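Local structure of GGDEF and EAL domain-containing protein (Vibrio cholerae O1 str. 2010EL-1786, 6PWK) at residues E193-Y204 with E218-R229. The protein acts as a c-di-GMP receptor in the signalling circuit that controls large adhesins and biofilm formation, probably as a LapD-type membrane relay. Numbering follows the deposited sequence.
Sequences EAIHNDWFTFRY and EVFSAFEKDGVR. With MG (magnesium ion), chain E; C2E (9,9'-[(2R,3R,3aS,5S,7aR,9R,10R,10aS,12S,14aR)-3,5,10,12-tetrahydroxy-5,12-dioxidooctahydro-2H,7H-difuro[3,2-d:3',2'-j][1,3,7,9,2,8]tetraoxadiphosphacyclododecine-2,9-diyl]bis(2-amino-1,9-dihydro-6H-purin-6-one)), chain C.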
loop_
_atom_site.group_PDB
_atom_site.type_symbol
_atom_site.label_atom_id
_atom_site.label_comp_id
_atom_site.label_asym_id
_atom_site.label_seq_id
_atom_site.Cartn_x
_atom_site.Cartn_y
_atom_site.Cartn_z
ATOM N N GLU A 193 -16.538 19.626 -3.202
ATOM C CA GLU A 193 -17.414 20.767 -3.440
ATOM C C GLU A 193 -17.833 21.413 -2.125
ATOM O O GLU A 193 -17.835 22.644 -1.999
ATOM C CB GLU A 193 -18.634 20.318 -4.243
ATOM C CG GLU A 193 -19.483 21.441 -4.802
ATOM C CD GLU A 193 -20.676 20.927 -5.582
ATOM O OE1 GLU A 193 -21.398 21.750 -6.181
ATOM O OE2 GLU A 193 -20.892 19.696 -5.596
ATOM N N ALA A 194 -18.175 20.595 -1.126
ATOM C CA ALA A 194 -18.575 21.128 0.172
ATOM C C ALA A 194 -17.412 21.818 0.870
ATOM O O ALA A 194 -17.601 22.836 1.548
ATOM C CB ALA A 194 -19.133 20.008 1.048
ATOM N N ILE A 195 -16.202 21.274 0.726
ATOM C CA ILE A 195 -15.029 21.921 1.303
ATOM C C ILE A 195 -14.765 23.253 0.613
ATOM O O ILE A 195 -14.452 24.255 1.265
ATOM C CB ILE A 195 -13.811 20.982 1.215
ATOM C CG1 ILE A 195 -13.995 19.783 2.146
ATOM C CG2 ILE A 195 -12.527 21.731 1.540
ATOM C CD1 ILE A 195 -12.870 18.773 2.070
ATOM N N HIS A 196 -14.914 23.292 -0.714
ATOM C CA HIS A 196 -14.573 24.493 -1.467
ATOM C C HIS A 196 -15.551 25.629 -1.186
ATOM O O HIS A 196 -15.148 26.795 -1.111
ATOM C CB HIS A 196 -14.535 24.174 -2.961
ATOM C CG HIS A 196 -13.909 25.248 -3.795
ATOM N ND1 HIS A 196 -14.631 26.025 -4.675
ATOM C CD2 HIS A 196 -12.626 25.673 -3.883
ATOM C CE1 HIS A 196 -13.821 26.882 -5.270
ATOM N NE2 HIS A 196 -12.599 26.690 -4.806
ATOM N N ASN A 197 -16.834 25.311 -1.025
ATOM C CA ASN A 197 -17.869 26.316 -0.834
ATOM C C ASN A 197 -18.220 26.545 0.631
ATOM O O ASN A 197 -19.132 27.329 0.918
ATOM C CB ASN A 197 -19.133 25.924 -1.608
ATOM C CG ASN A 197 -18.875 25.754 -3.093
ATOM O OD1 ASN A 197 -19.085 26.676 -3.882
ATOM N ND2 ASN A 197 -18.421 24.568 -3.482
ATOM N N ASP A 198 -17.524 25.885 1.557
ATOM C CA ASP A 198 -17.759 26.045 2.993
ATOM C C ASP A 198 -19.219 25.762 3.350
ATOM O O ASP A 198 -19.877 26.535 4.050
ATOM C CB ASP A 198 -17.330 27.436 3.464
ATOM C CG ASP A 198 -15.826 27.629 3.423
ATOM O OD1 ASP A 198 -15.121 26.994 4.236
ATOM O OD2 ASP A 198 -15.349 28.404 2.568
ATOM N N TRP A 199 -19.722 24.634 2.857
ATOM C CA TRP A 199 -21.061 24.164 3.179
ATOM C C TRP A 199 -21.115 23.389 4.486
ATOM O O TRP A 199 -22.161 22.815 4.805
ATOM C CB TRP A 199 -21.598 23.282 2.048
ATOM C CG TRP A 199 -21.898 24.021 0.785
ATOM C CD1 TRP A 199 -22.113 25.362 0.649
ATOM C CD2 TRP A 199 -22.009 23.461 -0.528
ATOM N NE1 TRP A 199 -22.358 25.670 -0.668
ATOM C CE2 TRP A 199 -22.297 24.520 -1.411
ATOM C CE3 TRP A 199 -21.891 22.167 -1.042
ATOM C CZ2 TRP A 199 -22.470 24.325 -2.779
ATOM C CZ3 TRP A 199 -22.063 21.975 -2.400
ATOM C CH2 TRP A 199 -22.350 23.046 -3.253
ATOM N N PHE A 200 -20.024 23.364 5.245
ATOM C CA PHE A 200 -19.936 22.505 6.415
ATOM C C PHE A 200 -20.600 23.140 7.628
ATOM O O PHE A 200 -20.533 24.355 7.833
ATOM C CB PHE A 200 -18.473 22.188 6.731
ATOM C CG PHE A 200 -17.939 21.002 5.983
ATOM C CD1 PHE A 200 -17.558 21.114 4.655
ATOM C CD2 PHE A 200 -17.820 19.773 6.606
ATOM C CE1 PHE A 200 -17.070 20.020 3.967
ATOM C CE2 PHE A 200 -17.333 18.678 5.923
ATOM C CZ PHE A 200 -16.956 18.801 4.602
ATOM N N THR A 201 -21.250 22.300 8.430
ATOM C CA THR A 201 -21.780 22.672 9.732
ATOM C C THR A 201 -21.149 21.775 10.788
ATOM O O THR A 201 -20.740 20.646 10.497
ATOM C CB THR A 201 -23.308 22.546 9.781
ATOM O OG1 THR A 201 -23.681 21.178 9.573
ATOM C CG2 THR A 201 -23.952 23.410 8.706
ATOM N N PHE A 202 -21.069 22.279 12.017
ATOM C CA PHE A 202 -20.377 21.576 13.087
ATOM C C PHE A 202 -21.232 21.541 14.344
ATOM O O PHE A 202 -21.912 22.516 14.675
ATOM C CB PHE A 202 -19.025 22.227 13.395
ATOM C CG PHE A 202 -18.077 22.219 12.232
ATOM C CD1 PHE A 202 -17.273 21.119 11.989
ATOM C CD2 PHE A 202 -17.996 23.307 11.380
ATOM C CE1 PHE A 202 -16.403 21.106 10.920
ATOM C CE2 PHE A 202 -17.127 23.300 10.308
ATOM C CZ PHE A 202 -16.329 22.198 10.079
ATOM N N ARG A 203 -21.186 20.407 15.038
ATOM C CA ARG A 203 -21.878 20.200 16.298
ATOM C C ARG A 203 -20.862 19.855 17.378
ATOM O O ARG A 203 -19.864 19.181 17.111
ATOM C CB ARG A 203 -22.925 19.085 16.179
ATOM C CG ARG A 203 -24.085 19.424 15.257
ATOM C CD ARG A 203 -24.872 18.185 14.849
ATOM N NE ARG A 203 -25.028 17.229 15.942
ATOM C CZ ARG A 203 -24.634 15.961 15.885
ATOM N NH1 ARG A 203 -24.067 15.488 14.780
ATOM N NH2 ARG A 203 -24.816 15.161 16.926
ATOM N N TYR A 204 -21.115 20.327 18.596
ATOM C CA TYR A 204 -20.213 20.120 19.726
ATOM C C TYR A 204 -20.984 19.415 20.835
ATOM O O TYR A 204 -21.886 20.004 21.441
ATOM C CB TYR A 204 -19.635 21.446 20.223
ATOM C CG TYR A 204 -18.921 22.261 19.163
ATOM C CD1 TYR A 204 -19.625 23.113 18.321
ATOM C CD2 TYR A 204 -17.542 22.188 19.012
ATOM C CE1 TYR A 204 -18.979 23.862 17.354
ATOM C CE2 TYR A 204 -16.886 22.934 18.048
ATOM C CZ TYR A 204 -17.609 23.769 17.223
ATOM O OH TYR A 204 -16.961 24.512 16.264
ATOM N N GLU A 218 -16.704 16.876 21.749
ATOM C CA GLU A 218 -16.404 16.198 20.497
ATOM C C GLU A 218 -17.050 16.933 19.331
ATOM O O GLU A 218 -18.200 17.374 19.415
ATOM C CB GLU A 218 -16.887 14.749 20.535
ATOM C CG GLU A 218 -16.566 13.965 19.274
ATOM C CD GLU A 218 -16.890 12.490 19.399
ATOM O OE1 GLU A 218 -17.475 12.093 20.429
ATOM O OE2 GLU A 218 -16.557 11.727 18.468
ATOM N N VAL A 219 -16.303 17.063 18.239
ATOM C CA VAL A 219 -16.744 17.795 17.059
ATOM C C VAL A 219 -17.301 16.807 16.044
ATOM O O VAL A 219 -16.640 15.820 15.697
ATOM C CB VAL A 219 -15.593 18.615 16.454
ATOM C CG1 VAL A 219 -16.036 19.288 15.167
ATOM C CG2 VAL A 219 -15.094 19.646 17.457
ATOM N N PHE A 220 -18.515 17.070 15.569
ATOM C CA PHE A 220 -19.149 16.279 14.521
ATOM C C PHE A 220 -19.323 17.147 13.285
ATOM O O PHE A 220 -19.837 18.267 13.377
ATOM C CB PHE A 220 -20.502 15.734 14.983
ATOM C CG PHE A 220 -20.401 14.769 16.125
ATOM C CD1 PHE A 220 -19.404 13.810 16.147
ATOM C CD2 PHE A 220 -21.294 14.830 17.181
ATOM C CE1 PHE A 220 -19.302 12.924 17.196
ATOM C CE2 PHE A 220 -21.196 13.946 18.237
ATOM C CZ PHE A 220 -20.198 12.990 18.244
ATOM N N SER A 221 -18.894 16.632 12.138
ATOM C CA SER A 221 -18.913 17.385 10.895
ATOM C C SER A 221 -20.060 16.926 10.006
ATOM O O SER A 221 -20.345 15.729 9.901
ATOM C CB SER A 221 -17.584 17.240 10.148
ATOM O OG SER A 221 -16.506 17.736 10.926
ATOM N N ALA A 222 -20.717 17.894 9.372
ATOM C CA ALA A 222 -21.741 17.637 8.373
ATOM C C ALA A 222 -21.733 18.791 7.383
ATOM O O ALA A 222 -21.151 19.847 7.640
ATOM C CB ALA A 222 -23.127 17.476 9.010
ATOM N N PHE A 223 -22.376 18.580 6.238
ATOM C CA PHE A 223 -22.515 19.649 5.260
ATOM C C PHE A 223 -23.867 19.523 4.575
ATOM O O PHE A 223 -24.506 18.468 4.603
ATOM C CB PHE A 223 -21.377 19.638 4.228
ATOM C CG PHE A 223 -21.405 18.459 3.297
ATOM C CD1 PHE A 223 -22.092 18.524 2.093
ATOM C CD2 PHE A 223 -20.729 17.294 3.614
ATOM C CE1 PHE A 223 -22.111 17.444 1.231
ATOM C CE2 PHE A 223 -20.746 16.210 2.755
ATOM C CZ PHE A 223 -21.438 16.286 1.563
ATOM N N GLU A 224 -24.293 20.618 3.952
ATOM C CA GLU A 224 -25.602 20.692 3.321
ATOM C C GLU A 224 -25.468 21.272 1.920
ATOM O O GLU A 224 -24.771 22.272 1.719
ATOM C CB GLU A 224 -26.570 21.531 4.165
ATOM C CG GLU A 224 -26.864 20.916 5.525
ATOM C CD GLU A 224 -27.872 21.706 6.334
ATOM O OE1 GLU A 224 -27.946 21.484 7.560
ATOM O OE2 GLU A 224 -28.588 22.543 5.749
ATOM N N LYS A 225 -26.133 20.635 0.957
ATOM C CA LYS A 225 -26.195 21.111 -0.418
ATOM C C LYS A 225 -27.643 21.065 -0.881
ATOM O O LYS A 225 -28.279 20.008 -0.823
ATOM C CB LYS A 225 -25.314 20.271 -1.345
ATOM C CG LYS A 225 -25.335 20.741 -2.792
ATOM C CD LYS A 225 -24.731 19.709 -3.725
ATOM C CE LYS A 225 -24.501 20.284 -5.112
ATOM N NZ LYS A 225 -23.949 19.267 -6.047
ATOM N N ASP A 226 -28.155 22.208 -1.338
ATOM C CA ASP A 226 -29.525 22.326 -1.839
ATOM C C ASP A 226 -30.539 21.819 -0.813
ATOM O O ASP A 226 -31.439 21.036 -1.123
ATOM C CB ASP A 226 -29.683 21.595 -3.173
ATOM C CG ASP A 226 -28.844 22.208 -4.279
ATOM O OD1 ASP A 226 -28.717 23.450 -4.313
ATOM O OD2 ASP A 226 -28.312 21.447 -5.114
ATOM N N GLY A 227 -30.380 22.276 0.429
ATOM C CA GLY A 227 -31.293 21.926 1.497
ATOM C C GLY A 227 -31.215 20.497 1.988
ATOM O O GLY A 227 -32.017 20.115 2.849
ATOM N N VAL A 228 -30.284 19.694 1.479
ATOM C CA VAL A 228 -30.115 18.306 1.896
ATOM C C VAL A 228 -28.878 18.215 2.777
ATOM O O VAL A 228 -27.809 18.713 2.407
ATOM C CB VAL A 228 -29.995 17.363 0.687
ATOM C CG1 VAL A 228 -29.814 15.929 1.154
ATOM C CG2 VAL A 228 -31.213 17.489 -0.212
ATOM N N ARG A 229 -29.018 17.566 3.930
ATOM C CA ARG A 229 -27.942 17.450 4.904
ATOM C C ARG A 229 -27.245 16.101 4.769
ATOM O O ARG A 229 -27.900 15.064 4.631
ATOM C CB ARG A 229 -28.485 17.623 6.322
ATOM C CG ARG A 229 -27.423 17.764 7.397
ATOM C CD ARG A 229 -28.048 18.255 8.694
ATOM N NE ARG A 229 -27.094 18.276 9.798
ATOM C CZ ARG A 229 -26.877 17.247 10.612
ATOM N NH1 ARG A 229 -27.545 16.114 10.440
ATOM N NH2 ARG A 229 -25.995 17.350 11.595
HETATM MG MG MG E . -15.614 9.665 18.089
HETATM P P1 C2E C . -18.622 8.705 16.388
HETATM O O2P C2E C . -17.211 8.938 16.855
HETATM O O1P C2E C . -19.099 7.514 17.172
HETATM O "O5'" C2E C . -19.620 9.924 16.835
HETATM C "C5'" C2E C . -20.777 9.600 17.531
HETATM C "C4'" C2E C . -21.922 9.532 16.482
HETATM O "O4'" C2E C . -23.025 9.128 17.039
HETATM C "C3'" C2E C . -22.272 10.936 15.957
HETATM O "O3'" C2E C . -23.026 10.761 14.857
HETATM C "C2'" C2E C . -23.182 11.442 17.087
HETATM O "O2'" C2E C . -23.981 12.609 16.618
HETATM C "C1'" C2E C . -23.983 10.419 17.183
HETATM N N9 C2E C . -24.731 10.170 18.389
HETATM C C8 C2E C . -24.067 10.996 19.233
HETATM N N7 C2E C . -24.658 10.868 20.449
HETATM C C5 C2E C . -25.644 9.984 20.354
HETATM C C6 C2E C . -26.665 9.403 21.348
HETATM O O6 C2E C . -26.691 9.741 22.484
HETATM N N1 C2E C . -27.619 8.433 20.903
HETATM C C2 C2E C . -27.645 7.978 19.536
HETATM N N2 C2E C . -28.593 6.990 19.028
HETATM N N3 C2E C . -26.664 8.543 18.625
HETATM C C4 C2E C . -25.673 9.553 19.076
HETATM P P11 C2E C . -22.472 11.625 13.554
HETATM O O21 C2E C . -22.558 13.127 13.614
HETATM O O11 C2E C . -23.337 11.223 12.387
HETATM O O5A C2E C . -20.966 10.980 13.349
HETATM C C5A C2E C . -21.008 9.688 12.809
HETATM C C4A C2E C . -19.637 9.209 12.547
HETATM O O4A C2E C . -19.109 9.905 11.577
HETATM C C3A C2E C . -18.664 9.433 13.904
HETATM O O3A C2E C . -18.744 8.232 14.805
HETATM C C2A C2E C . -17.525 9.568 13.477
HETATM O O2A C2E C . -16.849 8.227 13.364
HETATM C C1A C2E C . -17.704 10.256 12.015
HETATM N N91 C2E C . -17.532 11.554 12.092
HETATM C C81 C2E C . -18.388 12.510 12.488
HETATM N N71 C2E C . -17.726 13.677 12.382
HETATM C C51 C2E C . -16.498 13.431 11.932
HETATM C C61 C2E C . -15.318 14.344 11.621
HETATM O O61 C2E C . -15.445 15.504 11.787
HETATM N N11 C2E C . -14.082 13.809 11.138
HETATM C C21 C2E C . -13.941 12.394 10.941
HETATM N N21 C2E C . -12.682 11.854 10.449
HETATM N N31 C2E C . -15.080 11.526 11.245
HETATM C C41 C2E C . -16.367 12.093 11.747
#
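R203 and F220 face each other as a hydrogen-bonded antiparallel pair, illustrating how a cross-strand pair can present both of its side chains to one ligand. Their backbones exchange two bonds, R203 N to F220 O (3.0 Å) and F220 N to R203 O (2.9 Å). From CB, the R203 chain sets CG opposite its own carbonyl carbon (chi1 -66°); CD then passes R229 NH2, and a bend at chi3 brings F220 CD2 over one face of the guanidinium and carries the group into the bound c-di-GMP. NH2 lies 3.5 Å from F220 CD2, with the guanidinium and ring planes 29° apart. NH1 reaches phosphate oxygen O21 of the ligand, while NH2 makes a nearly straight bond to ribose O2' (2.7 Å, 173°), which sits at the guanidinium edge. One face of the F220 ring receives ribose carbon C3' over its centre. The next residue, S221, whose side chain points to the opposite face from F220, holds a guanine twice, through its backbone N to N71 and OG to O61 (2.6 Å). E218 OE2 ligates magnesium beside phosphate O2P, a site to which N272, E304 and D334 also contribute; OE1 is hydrogen-bonded to Q410 and salt-bridged to K355. Farther along the EAL-domain hairpin the packing becomes largely apolar: F223 CB stands over the centre of the F200 ring, and A194 CB of the preceding helix packs on a face of the F223 ring. The charged exception is K225, which runs past W199 CZ3 to a salt bridge with E193. The hairpin thus reads its ligand piece by piece, with base, ribose and phosphate each given a polar partner, and R203 probably offsets part of the phosphate charge.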